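Local coordinates for binding domain (Hc) of Paraclostridial Mosquitocidal Protein 1 (Paraclostridium bifermentans, PDB 6HOX) that forms the receptor-binding part of a clostridial neurotoxin selective for Anopheles mosquitoes, the part that probably directs the toxin to host nerve cells, at residues L29-S33 with D34-D38; I125-D129 with G130-W134; L181-G185 with D186-S190; N323-K327 with Y328-N332. One frame throughout, in Å; residues are numbered along the deposited sequence.

Interaction 1. Residues L29-S33 with D34-D38; sequences LGVES and DKIKD
Glu32 and Lys37 reach for each other across one face of a two-stranded hairpin, their side chains crossing at a slant. Lys37, extended beyond CG, slants across to the neighbouring strand until NZ lies 2.6 Å from Glu32 OE2, a short salt bridge that uses the anti lone pair of the carboxylate oxygen. With CG anti to its backbone N (chi1 -165°), the extended Glu32 chain carries OE2 to the ammonium group. On the reverse face, Leu29, Val31 and Ile36 form an apolar strip. Ile36 touches both of the others with different branches: its CG2 meets Leu29 CD1 at 3.7 Å, while CG1 leans toward Val31 CG2 at 4.1 Å. A type I' turn from Glu32 to Lys35 joins the strands, and paired backbone bonds fix the register, among them Glu32 N to Lys35 O at 2.8 Å and Lys37 N to Gly30 O at 3.0 Å. Ile63 of strand 61-66 and Ile54 of strand 53-56 pack on the apolar strip, within the concanavalin-like N-terminal subdomain. The hairpin is thus amphipathic: carbon contacts tie one face to the sandwich, while the other carries an ion pair between partly or fully exposed residues, whose contribution to stability is probably modest.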
loop_
_atom_site.group_PDB
_atom_site.type_symbol
_atom_site.label_atom_id
_atom_site.label_comp_id
_atom_site.label_asym_id
_atom_site.label_seq_id
_atom_site.Cartn_x
_atom_site.Cartn_y
_atom_site.Cartn_z
ATOM N N LEU A 29 -9.783 -0.942 -16.453
ATOM C CA LEU A 29 -9.331 0.411 -16.666
ATOM C C LEU A 29 -7.899 0.539 -16.143
ATOM O O LEU A 29 -7.640 0.274 -14.963
ATOM C CB LEU A 29 -10.259 1.375 -15.925
ATOM C CG LEU A 29 -9.893 2.849 -16.006
ATOM C CD1 LEU A 29 -10.083 3.387 -17.411
ATOM C CD2 LEU A 29 -10.712 3.655 -15.013
ATOM N N GLY A 30 -6.999 0.978 -17.028
ATOM C CA GLY A 30 -5.607 1.164 -16.669
ATOM C C GLY A 30 -4.886 2.006 -17.696
ATOM O O GLY A 30 -5.519 2.643 -18.560
ATOM N N VAL A 31 -3.555 2.001 -17.596
ATOM C CA VAL A 31 -2.702 2.773 -18.471
ATOM C C VAL A 31 -1.898 1.786 -19.300
ATOM O O VAL A 31 -1.352 0.852 -18.757
ATOM C CB VAL A 31 -1.748 3.691 -17.682
ATOM C CG1 VAL A 31 -0.733 4.374 -18.594
ATOM C CG2 VAL A 31 -2.515 4.707 -16.852
ATOM N N GLU A 32 -1.796 2.043 -20.600
ATOM C CA GLU A 32 -0.876 1.300 -21.434
ATOM C C GLU A 32 -0.278 2.243 -22.474
ATOM O O GLU A 32 -1.002 2.970 -23.121
ATOM C CB GLU A 32 -1.607 0.155 -22.124
ATOM C CG GLU A 32 -0.675 -0.872 -22.724
ATOM C CD GLU A 32 -1.368 -1.658 -23.812
ATOM O OE1 GLU A 32 -1.539 -2.889 -23.636
ATOM O OE2 GLU A 32 -1.773 -1.024 -24.810
ATOM N N SER A 33 1.051 2.227 -22.606
ATOM C CA SER A 33 1.738 3.069 -23.588
ATOM C C SER A 33 1.234 4.511 -23.481
ATOM O O SER A 33 0.731 5.059 -24.473
ATOM C CB SER A 33 1.522 2.555 -24.990
ATOM O OG SER A 33 1.988 1.226 -25.125
ATOM N N ASP A 34 1.322 5.088 -22.274
ATOM C CA ASP A 34 1.064 6.517 -22.033
ATOM C C ASP A 34 -0.407 6.896 -22.211
ATOM O O ASP A 34 -0.687 8.078 -22.259
ATOM C CB ASP A 34 1.813 7.433 -23.006
ATOM C CG ASP A 34 3.324 7.297 -22.961
ATOM O OD1 ASP A 34 3.847 6.856 -21.903
ATOM O OD2 ASP A 34 3.966 7.636 -23.989
ATOM N N LYS A 35 -1.320 5.926 -22.339
ATOM C CA LYS A 35 -2.742 6.220 -22.553
ATOM C C LYS A 35 -3.595 5.367 -21.611
ATOM O O LYS A 35 -3.291 4.222 -21.362
ATOM C CB LYS A 35 -3.191 5.911 -23.985
ATOM C CG LYS A 35 -3.081 7.046 -24.989
ATOM C CD LYS A 35 -3.990 6.847 -26.183
ATOM C CE LYS A 35 -5.386 7.390 -25.972
ATOM N NZ LYS A 35 -5.481 8.811 -26.388
ATOM N N ILE A 36 -4.705 5.955 -21.177
ATOM C CA ILE A 36 -5.744 5.305 -20.410
ATOM C C ILE A 36 -6.655 4.563 -21.394
ATOM O O ILE A 36 -7.149 5.147 -22.365
ATOM C CB ILE A 36 -6.467 6.369 -19.552
ATOM C CG1 ILE A 36 -5.487 7.005 -18.562
ATOM C CG2 ILE A 36 -7.691 5.783 -18.858
ATOM C CD1 ILE A 36 -5.891 8.365 -18.054
ATOM N N LYS A 37 -6.825 3.259 -21.164
ATOM C CA LYS A 37 -7.578 2.365 -22.050
ATOM C C LYS A 37 -8.352 1.341 -21.220
ATOM O O LYS A 37 -8.066 1.137 -20.038
ATOM C CB LYS A 37 -6.653 1.550 -22.964
ATOM C CG LYS A 37 -5.559 2.329 -23.680
ATOM C CD LYS A 37 -4.709 1.442 -24.571
ATOM C CE LYS A 37 -3.518 2.164 -25.167
ATOM N NZ LYS A 37 -2.598 1.225 -25.846
ATOM N N ASP A 38 -9.296 0.674 -21.881
ATOM C CA ASP A 38 -9.832 -0.584 -21.423
ATOM C C ASP A 38 -8.832 -1.668 -21.831
ATOM O O ASP A 38 -8.563 -1.868 -23.004
ATOM C CB ASP A 38 -11.230 -0.816 -21.993
ATOM C CG ASP A 38 -11.760 -2.222 -21.816
ATOM O OD1 ASP A 38 -11.271 -2.906 -20.905
ATOM O OD2 ASP A 38 -12.676 -2.611 -22.594
#

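Interaction 2. Residues I125-D129 with G130-W134; sequences ISLKD and GNLVW
Ile125 meets Trp134 at the edge of the indole, where CG1 lies near the ring plane and 3.7 Å from Trp134 CE3. This non-hydrogen-bonded pair belongs to a tight antiparallel hairpin of the concanavalin-like subdomain, closed by a type I' turn from Lys128 to Asn131. Ile91 of strand 89-96 packs on both residues, so the pair faces the interior of the sandwich. Next, Ser126 exchanges two nearly straight backbone bonds with Val133: Ser126 N to Val133 O and Val133 N to Ser126 O are both 2.8 Å. Their two CB atoms stand 3.9 Å apart on the other face. Leu127 returns to the side of Ile125. Its partner Leu132 has CG opposite the backbone N (chi1 -159°), which directs CD1 across the ladder into a tight 3.5 Å contact with Leu127 CD2. Lys128 lays its CB against Val133 CG2 at 3.9 Å before its extended chain leads away, and its backbone O accepts from Asn131 N to close the turn. Asp129 and Gly130 form the corner with positive phi. Asp129 OD1 accepts from Gly109 N, while the Asn131 amide is held chiefly by Thr148 and Leu150. Asn131 ND2 additionally gives a weak bond of 3.3 Å to Asp129 O, at an N-H...O angle of 148°.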
loop_
_atom_site.group_PDB
_atom_site.type_symbol
_atom_site.label_atom_id
_atom_site.label_comp_id
_atom_site.label_asym_id
_atom_site.label_seq_id
_atom_site.Cartn_x
_atom_site.Cartn_y
_atom_site.Cartn_z
ATOM N N ILE A 125 -19.405 3.846 -5.552
ATOM C CA ILE A 125 -18.274 3.695 -4.644
ATOM C C ILE A 125 -17.920 5.105 -4.168
ATOM O O ILE A 125 -17.670 5.992 -5.005
ATOM C CB ILE A 125 -17.087 3.016 -5.349
ATOM C CG1 ILE A 125 -17.405 1.577 -5.751
ATOM C CG2 ILE A 125 -15.841 3.069 -4.488
ATOM C CD1 ILE A 125 -16.522 1.022 -6.862
ATOM N N SER A 126 -17.949 5.293 -2.839
ATOM C CA SER A 126 -17.739 6.567 -2.176
ATOM C C SER A 126 -16.674 6.447 -1.087
ATOM O O SER A 126 -16.311 5.359 -0.664
ATOM C CB SER A 126 -19.027 7.098 -1.599
ATOM O OG SER A 126 -19.972 7.270 -2.638
ATOM N N LEU A 127 -16.220 7.612 -0.626
ATOM C CA LEU A 127 -15.375 7.739 0.525
ATOM C C LEU A 127 -16.138 8.493 1.609
ATOM O O LEU A 127 -16.923 9.395 1.303
ATOM C CB LEU A 127 -14.101 8.488 0.125
ATOM C CG LEU A 127 -13.219 7.771 -0.897
ATOM C CD1 LEU A 127 -12.069 8.669 -1.350
ATOM C CD2 LEU A 127 -12.684 6.469 -0.322
ATOM N N LYS A 128 -15.877 8.104 2.859
ATOM C CA LYS A 128 -16.476 8.708 4.031
ATOM C C LYS A 128 -15.584 8.488 5.261
ATOM O O LYS A 128 -15.313 7.351 5.636
ATOM C CB LYS A 128 -17.840 8.068 4.294
ATOM C CG LYS A 128 -18.599 8.672 5.468
ATOM C CD LYS A 128 -19.882 7.959 5.787
ATOM C CE LYS A 128 -20.770 8.771 6.701
ATOM N NZ LYS A 128 -22.015 8.038 7.026
ATOM N N ASP A 129 -15.130 9.578 5.886
ATOM C CA ASP A 129 -14.406 9.494 7.172
ATOM C C ASP A 129 -13.294 8.446 7.086
ATOM O O ASP A 129 -13.239 7.517 7.897
ATOM C CB ASP A 129 -15.351 9.120 8.313
ATOM C CG ASP A 129 -16.469 10.122 8.483
ATOM O OD1 ASP A 129 -16.218 11.318 8.223
ATOM O OD2 ASP A 129 -17.582 9.691 8.868
ATOM N N GLY A 130 -12.465 8.569 6.049
ATOM C CA GLY A 130 -11.300 7.712 5.851
ATOM C C GLY A 130 -11.621 6.270 5.477
ATOM O O GLY A 130 -10.714 5.429 5.454
ATOM N N ASN A 131 -12.900 5.976 5.232
ATOM C CA ASN A 131 -13.388 4.638 4.949
ATOM C C ASN A 131 -14.036 4.637 3.553
ATOM O O ASN A 131 -14.085 5.651 2.878
ATOM C CB ASN A 131 -14.298 4.146 6.078
ATOM C CG ASN A 131 -13.515 3.480 7.193
ATOM O OD1 ASN A 131 -13.109 2.322 7.076
ATOM N ND2 ASN A 131 -13.281 4.209 8.264
ATOM N N LEU A 132 -14.452 3.454 3.107
ATOM C CA LEU A 132 -14.963 3.205 1.756
ATOM C C LEU A 132 -16.428 2.796 1.895
ATOM O O LEU A 132 -16.778 2.095 2.854
ATOM C CB LEU A 132 -14.119 2.095 1.118
ATOM C CG LEU A 132 -14.135 1.996 -0.408
ATOM C CD1 LEU A 132 -13.449 3.179 -1.055
ATOM C CD2 LEU A 132 -13.462 0.718 -0.860
ATOM N N VAL A 133 -17.267 3.309 0.992
ATOM C CA VAL A 133 -18.688 2.985 0.913
ATOM C C VAL A 133 -18.965 2.332 -0.438
ATOM O O VAL A 133 -18.595 2.904 -1.476
ATOM C CB VAL A 133 -19.567 4.241 1.046
ATOM C CG1 VAL A 133 -21.049 3.900 0.915
ATOM C CG2 VAL A 133 -19.287 4.959 2.359
ATOM N N TRP A 134 -19.624 1.174 -0.393
ATOM C CA TRP A 134 -20.290 0.541 -1.513
ATOM C C TRP A 134 -21.793 0.657 -1.269
ATOM O O TRP A 134 -22.276 0.282 -0.197
ATOM C CB TRP A 134 -19.853 -0.927 -1.676
ATOM C CG TRP A 134 -20.727 -1.722 -2.590
ATOM C CD1 TRP A 134 -21.643 -2.673 -2.232
ATOM C CD2 TRP A 134 -20.789 -1.622 -4.022
ATOM N NE1 TRP A 134 -22.246 -3.186 -3.348
ATOM C CE2 TRP A 134 -21.744 -2.559 -4.458
ATOM C CE3 TRP A 134 -20.101 -0.867 -4.975
ATOM C CZ2 TRP A 134 -22.045 -2.741 -5.805
ATOM C CZ3 TRP A 134 -20.401 -1.037 -6.304
ATOM C CH2 TRP A 134 -21.370 -1.955 -6.710
#

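Interaction 3. Residues L181-G185 with D186-S190; sequences LYING and DKIDS
Leu181 O is gripped by two successive backbone amides: Ile188 N at 2.8 Å, lying in the carbonyl plane, and Asp189 N at 3.4 Å, a weak second bond. In return, Leu181 N gives an almost straight bond to Asp189 O, 2.9 Å long. Two residues thereby face one, the signature of a classic beta bulge, and the extra residue alters how side chains are dealt to the two faces. Ile188, at the bulge, points toward the opposite strand. Its CG1, placed opposite the carbonyl carbon (chi1 -60°), reaches Ile183 CG1 at 3.8 Å, while its CB rests 4.0 Å from Leu181 CD2. The bulge interrupts a hairpin whose strands 178-183 and 186-192 end a row of antiparallel strands in the concanavalin-like subdomain; a type I' turn from Ile183 to Asp186 closes it, with Asn184 and Gly185 at the corner. On the other face, the Tyr182 ring slants across the start of Lys187, CE2 approaching Lys187 CB at 3.7 Å. Val236 of helix 233-241 also packs on Tyr182. The polar ends at the turn have partners beyond the hairpin: Asp186 OD2 forms a salt bridge with Lys159, and Asn184 OD1 accepts from His168 N. At the bulge, Asp189 OD1 takes Ser190 N at 2.8 Å from above its carboxylate plane.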
loop_
_atom_site.group_PDB
_atom_site.type_symbol
_atom_site.label_atom_id
_atom_site.label_comp_id
_atom_site.label_asym_id
_atom_site.label_seq_id
_atom_site.Cartn_x
_atom_site.Cartn_y
_atom_site.Cartn_z
ATOM N N LEU A 181 -17.569 -7.525 0.415
ATOM C CA LEU A 181 -16.452 -6.609 0.219
ATOM C C LEU A 181 -15.173 -7.173 0.850
ATOM O O LEU A 181 -15.185 -7.660 1.984
ATOM C CB LEU A 181 -16.769 -5.235 0.803
ATOM C CG LEU A 181 -15.751 -4.153 0.411
ATOM C CD1 LEU A 181 -16.419 -2.817 0.147
ATOM C CD2 LEU A 181 -14.682 -3.984 1.476
ATOM N N TYR A 182 -14.072 -7.036 0.100
ATOM C CA TYR A 182 -12.752 -7.545 0.439
ATOM C C TYR A 182 -11.738 -6.391 0.370
ATOM O O TYR A 182 -11.849 -5.541 -0.507
ATOM C CB TYR A 182 -12.307 -8.621 -0.560
ATOM C CG TYR A 182 -13.160 -9.859 -0.663
ATOM C CD1 TYR A 182 -14.302 -9.875 -1.444
ATOM C CD2 TYR A 182 -12.800 -11.043 -0.030
ATOM C CE1 TYR A 182 -15.094 -11.008 -1.546
ATOM C CE2 TYR A 182 -13.580 -12.190 -0.130
ATOM C CZ TYR A 182 -14.740 -12.175 -0.881
ATOM O OH TYR A 182 -15.531 -13.289 -1.000
ATOM N N ILE A 183 -10.769 -6.364 1.301
ATOM C CA ILE A 183 -9.550 -5.550 1.179
ATOM C C ILE A 183 -8.357 -6.514 1.209
ATOM O O ILE A 183 -8.295 -7.378 2.097
ATOM C CB ILE A 183 -9.445 -4.467 2.279
ATOM C CG1 ILE A 183 -10.644 -3.523 2.255
ATOM C CG2 ILE A 183 -8.145 -3.689 2.132
ATOM C CD1 ILE A 183 -10.756 -2.581 3.425
ATOM N N ASN A 184 -7.461 -6.381 0.215
ATOM C CA ASN A 184 -6.257 -7.178 0.060
ATOM C C ASN A 184 -6.617 -8.667 0.141
ATOM O O ASN A 184 -5.944 -9.454 0.801
ATOM C CB ASN A 184 -5.180 -6.754 1.072
ATOM C CG ASN A 184 -4.723 -5.316 0.886
ATOM O OD1 ASN A 184 -4.884 -4.733 -0.192
ATOM N ND2 ASN A 184 -4.173 -4.717 1.932
ATOM N N GLY A 185 -7.702 -9.050 -0.542
ATOM C CA GLY A 185 -8.075 -10.441 -0.667
ATOM C C GLY A 185 -8.752 -11.008 0.575
ATOM O O GLY A 185 -9.085 -12.185 0.581
ATOM N N ASP A 186 -8.914 -10.201 1.633
ATOM C CA ASP A 186 -9.602 -10.605 2.866
ATOM C C ASP A 186 -11.029 -10.028 2.922
ATOM O O ASP A 186 -11.243 -8.826 2.825
ATOM C CB ASP A 186 -8.849 -10.124 4.108
ATOM C CG ASP A 186 -7.480 -10.747 4.309
ATOM O OD1 ASP A 186 -7.292 -11.906 3.891
ATOM O OD2 ASP A 186 -6.618 -10.066 4.895
ATOM N N LYS A 187 -12.005 -10.901 3.159
ATOM C CA LYS A 187 -13.391 -10.516 3.337
ATOM C C LYS A 187 -13.545 -9.662 4.599
ATOM O O LYS A 187 -13.066 -10.028 5.671
ATOM C CB LYS A 187 -14.240 -11.778 3.447
ATOM C CG LYS A 187 -15.735 -11.529 3.499
ATOM C CD LYS A 187 -16.521 -12.786 3.266
ATOM C CE LYS A 187 -16.219 -13.864 4.278
ATOM N NZ LYS A 187 -17.233 -14.939 4.214
ATOM N N ILE A 188 -14.198 -8.511 4.438
ATOM C CA ILE A 188 -14.353 -7.476 5.452
ATOM C C ILE A 188 -15.795 -7.466 5.961
ATOM O O ILE A 188 -16.046 -7.293 7.139
ATOM C CB ILE A 188 -14.007 -6.095 4.850
ATOM C CG1 ILE A 188 -12.572 -6.037 4.342
ATOM C CG2 ILE A 188 -14.288 -4.965 5.827
ATOM C CD1 ILE A 188 -11.550 -6.461 5.366
ATOM N N ASP A 189 -16.736 -7.510 5.024
ATOM C CA ASP A 189 -18.151 -7.344 5.336
ATOM C C ASP A 189 -18.994 -7.982 4.229
ATOM O O ASP A 189 -18.495 -8.243 3.111
ATOM C CB ASP A 189 -18.494 -5.863 5.515
ATOM C CG ASP A 189 -19.669 -5.601 6.438
ATOM O OD1 ASP A 189 -20.311 -6.568 6.861
ATOM O OD2 ASP A 189 -19.931 -4.427 6.708
ATOM N N SER A 190 -20.266 -8.234 4.560
ATOM C CA SER A 190 -21.219 -8.750 3.622
ATOM C C SER A 190 -22.656 -8.408 4.065
ATOM O O SER A 190 -22.944 -8.211 5.244
ATOM C CB SER A 190 -21.023 -10.224 3.448
ATOM O OG SER A 190 -21.618 -10.888 4.526
#

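Interaction 4. Residues N323-K327 with Y328-N332; sequences NNVDK and YVRKN
Asp326 and Arg330 meet end-on, each carboxylate oxygen paired with one terminal nitrogen: Arg330 NH1 binds Asp326 OD1 at 2.8 Å and Arg330 NH2 binds OD2 at 2.7 Å. OD2 offers its syn lone pair, and the two flat groups are turned 32° from each other. OD1 also accepts the backbone N of Tyr328 at 3.0 Å, which arrives from the opposite face of the carboxylate to NH1. Asp326 can serve both because CG stands between its backbone N and carbonyl carbon (chi1 58°), folding the carboxylate back over the following residues. Asp326 OD2 also lies near the plane of the Tyr328 ring, at its edge. Over one face of that ring comes Lys327, whose CG sits 3.8 Å from the centroid and only 4° off the normal, a CH-pi contact; farther out, Lys327 CE reaches Tyr328 OH at 3.4 Å. Lys327 NZ continues past the ring to a salt bridge with Glu258. In the second shell, Asn324 ND2 donates to Asp326 O at 2.9 Å, and a water accepts from Val325 N. This surface loop lies between strands 316-320 and 333-339 in the trefoil-like C-terminal subdomain, where Val329 packs onto Leu372. With three donors on one carboxylate, the side chain of Asp326 is held against rotation, and the neighbouring guanidinium would be expected to keep it ionised.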
loop_
_atom_site.group_PDB
_atom_site.type_symbol
_atom_site.label_atom_id
_atom_site.label_comp_id
_atom_site.label_asym_id
_atom_site.label_seq_id
_atom_site.Cartn_x
_atom_site.Cartn_y
_atom_site.Cartn_z
ATOM N N ASN A 323 25.859 -4.784 -9.004
ATOM C CA ASN A 323 25.449 -5.841 -9.937
ATOM C C ASN A 323 23.942 -5.784 -10.210
ATOM O O ASN A 323 23.368 -6.766 -10.656
ATOM C CB ASN A 323 25.791 -7.250 -9.443
ATOM C CG ASN A 323 27.274 -7.482 -9.255
ATOM O OD1 ASN A 323 28.103 -6.908 -9.958
ATOM N ND2 ASN A 323 27.614 -8.314 -8.286
ATOM N N ASN A 324 23.296 -4.639 -9.973
ATOM C CA ASN A 324 21.869 -4.532 -10.280
ATOM C C ASN A 324 21.692 -4.750 -11.782
ATOM O O ASN A 324 22.637 -4.536 -12.546
ATOM C CB ASN A 324 21.261 -3.191 -9.861
ATOM C CG ASN A 324 21.782 -2.036 -10.683
ATOM O OD1 ASN A 324 22.991 -1.886 -10.816
ATOM N ND2 ASN A 324 20.888 -1.226 -11.223
ATOM N N VAL A 325 20.490 -5.168 -12.187
ATOM C CA VAL A 325 20.184 -5.372 -13.601
ATOM C C VAL A 325 19.213 -4.295 -14.098
ATOM O O VAL A 325 19.236 -3.966 -15.267
ATOM C CB VAL A 325 19.638 -6.782 -13.886
ATOM C CG1 VAL A 325 18.324 -7.094 -13.171
ATOM C CG2 VAL A 325 19.462 -6.948 -15.378
ATOM N N ASP A 326 18.335 -3.804 -13.218
ATOM C CA ASP A 326 17.517 -2.634 -13.478
ATOM C C ASP A 326 17.383 -1.876 -12.151
ATOM O O ASP A 326 18.143 -2.113 -11.212
ATOM C CB ASP A 326 16.183 -3.043 -14.105
ATOM C CG ASP A 326 15.367 -3.995 -13.264
ATOM O OD1 ASP A 326 15.658 -4.106 -12.068
ATOM O OD2 ASP A 326 14.464 -4.642 -13.823
ATOM N N LYS A 327 16.406 -0.981 -12.050
ATOM C CA LYS A 327 16.310 -0.129 -10.894
ATOM C C LYS A 327 15.641 -0.856 -9.719
ATOM O O LYS A 327 15.617 -0.319 -8.609
ATOM C CB LYS A 327 15.542 1.152 -11.236
ATOM C CG LYS A 327 14.032 1.031 -11.319
ATOM C CD LYS A 327 13.364 2.378 -11.430
ATOM C CE LYS A 327 11.853 2.297 -11.334
ATOM N NZ LYS A 327 11.254 3.654 -11.261
ATOM N N TYR A 328 15.126 -2.066 -9.945
ATOM C CA TYR A 328 14.257 -2.709 -8.963
ATOM C C TYR A 328 15.049 -3.659 -8.080
ATOM O O TYR A 328 15.907 -4.354 -8.577
ATOM C CB TYR A 328 13.136 -3.478 -9.648
ATOM C CG TYR A 328 12.251 -2.581 -10.462
ATOM C CD1 TYR A 328 11.458 -1.634 -9.847
ATOM C CD2 TYR A 328 12.245 -2.645 -11.840
ATOM C CE1 TYR A 328 10.629 -0.808 -10.581
ATOM C CE2 TYR A 328 11.436 -1.818 -12.592
ATOM C CZ TYR A 328 10.623 -0.899 -11.959
ATOM O OH TYR A 328 9.815 -0.065 -12.681
ATOM N N VAL A 329 14.689 -3.682 -6.790
ATOM C CA VAL A 329 15.247 -4.603 -5.829
ATOM C C VAL A 329 14.387 -5.855 -5.848
ATOM O O VAL A 329 13.181 -5.772 -5.738
ATOM C CB VAL A 329 15.312 -4.009 -4.412
ATOM C CG1 VAL A 329 16.042 -4.943 -3.454
ATOM C CG2 VAL A 329 15.945 -2.635 -4.423
ATOM N N ARG A 330 15.043 -7.008 -6.006
ATOM C CA ARG A 330 14.376 -8.285 -5.986
ATOM C C ARG A 330 14.828 -9.103 -4.779
ATOM O O ARG A 330 15.952 -8.974 -4.275
ATOM C CB ARG A 330 14.626 -9.035 -7.297
ATOM C CG ARG A 330 13.957 -8.373 -8.497
ATOM C CD ARG A 330 14.312 -9.053 -9.798
ATOM N NE ARG A 330 13.675 -8.402 -10.943
ATOM C CZ ARG A 330 14.057 -7.256 -11.496
ATOM N NH1 ARG A 330 15.159 -6.637 -11.102
ATOM N NH2 ARG A 330 13.304 -6.712 -12.434
ATOM N N LYS A 331 13.891 -9.934 -4.330
ATOM C CA LYS A 331 14.052 -10.923 -3.299
ATOM C C LYS A 331 15.358 -11.695 -3.522
ATOM O O LYS A 331 15.565 -12.213 -4.594
ATOM C CB LYS A 331 12.834 -11.853 -3.397
ATOM C CG LYS A 331 12.741 -12.924 -2.339
ATOM C CD LYS A 331 11.775 -14.038 -2.686
ATOM C CE LYS A 331 10.374 -13.574 -2.984
ATOM N NZ LYS A 331 9.450 -14.730 -3.062
ATOM N N ASN A 332 16.225 -11.696 -2.501
ATOM C CA ASN A 332 17.507 -12.391 -2.418
ATOM C C ASN A 332 18.663 -11.622 -3.065
ATOM O O ASN A 332 19.767 -12.160 -3.153
ATOM C CB ASN A 332 17.473 -13.816 -2.969
ATOM C CG ASN A 332 16.472 -14.699 -2.259
ATOM O OD1 ASN A 332 15.883 -15.576 -2.887
ATOM N ND2 ASN A 332 16.268 -14.475 -0.968
HETATM O O HOH W 1 18.131 -5.068 -10.354
HETATM O O HOH W 2 8.451 1.817 -10.537
#

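Interactions 1, 2 and 3 are three hairpins, in that order along the chain, of the concanavalin-like N-terminal subdomain, whereas interaction 4 is a surface loop of the trefoil-like C-terminal subdomain that follows it in the chain. Interactions 1 and 3 belong to the same antiparallel sheet, with centres about 27 Å apart; interaction 2 lies in another sheet of this subdomain. Interactions 2 and 3 are the closest pair: their centres are about 14 Å apart and their nearest atoms about 4 Å, and both send side chains onto strand 167-174. The centres of interactions 4 and 2 are about 37 Å apart, across the chain's centre. Each is a local contact, and none of the four touches another.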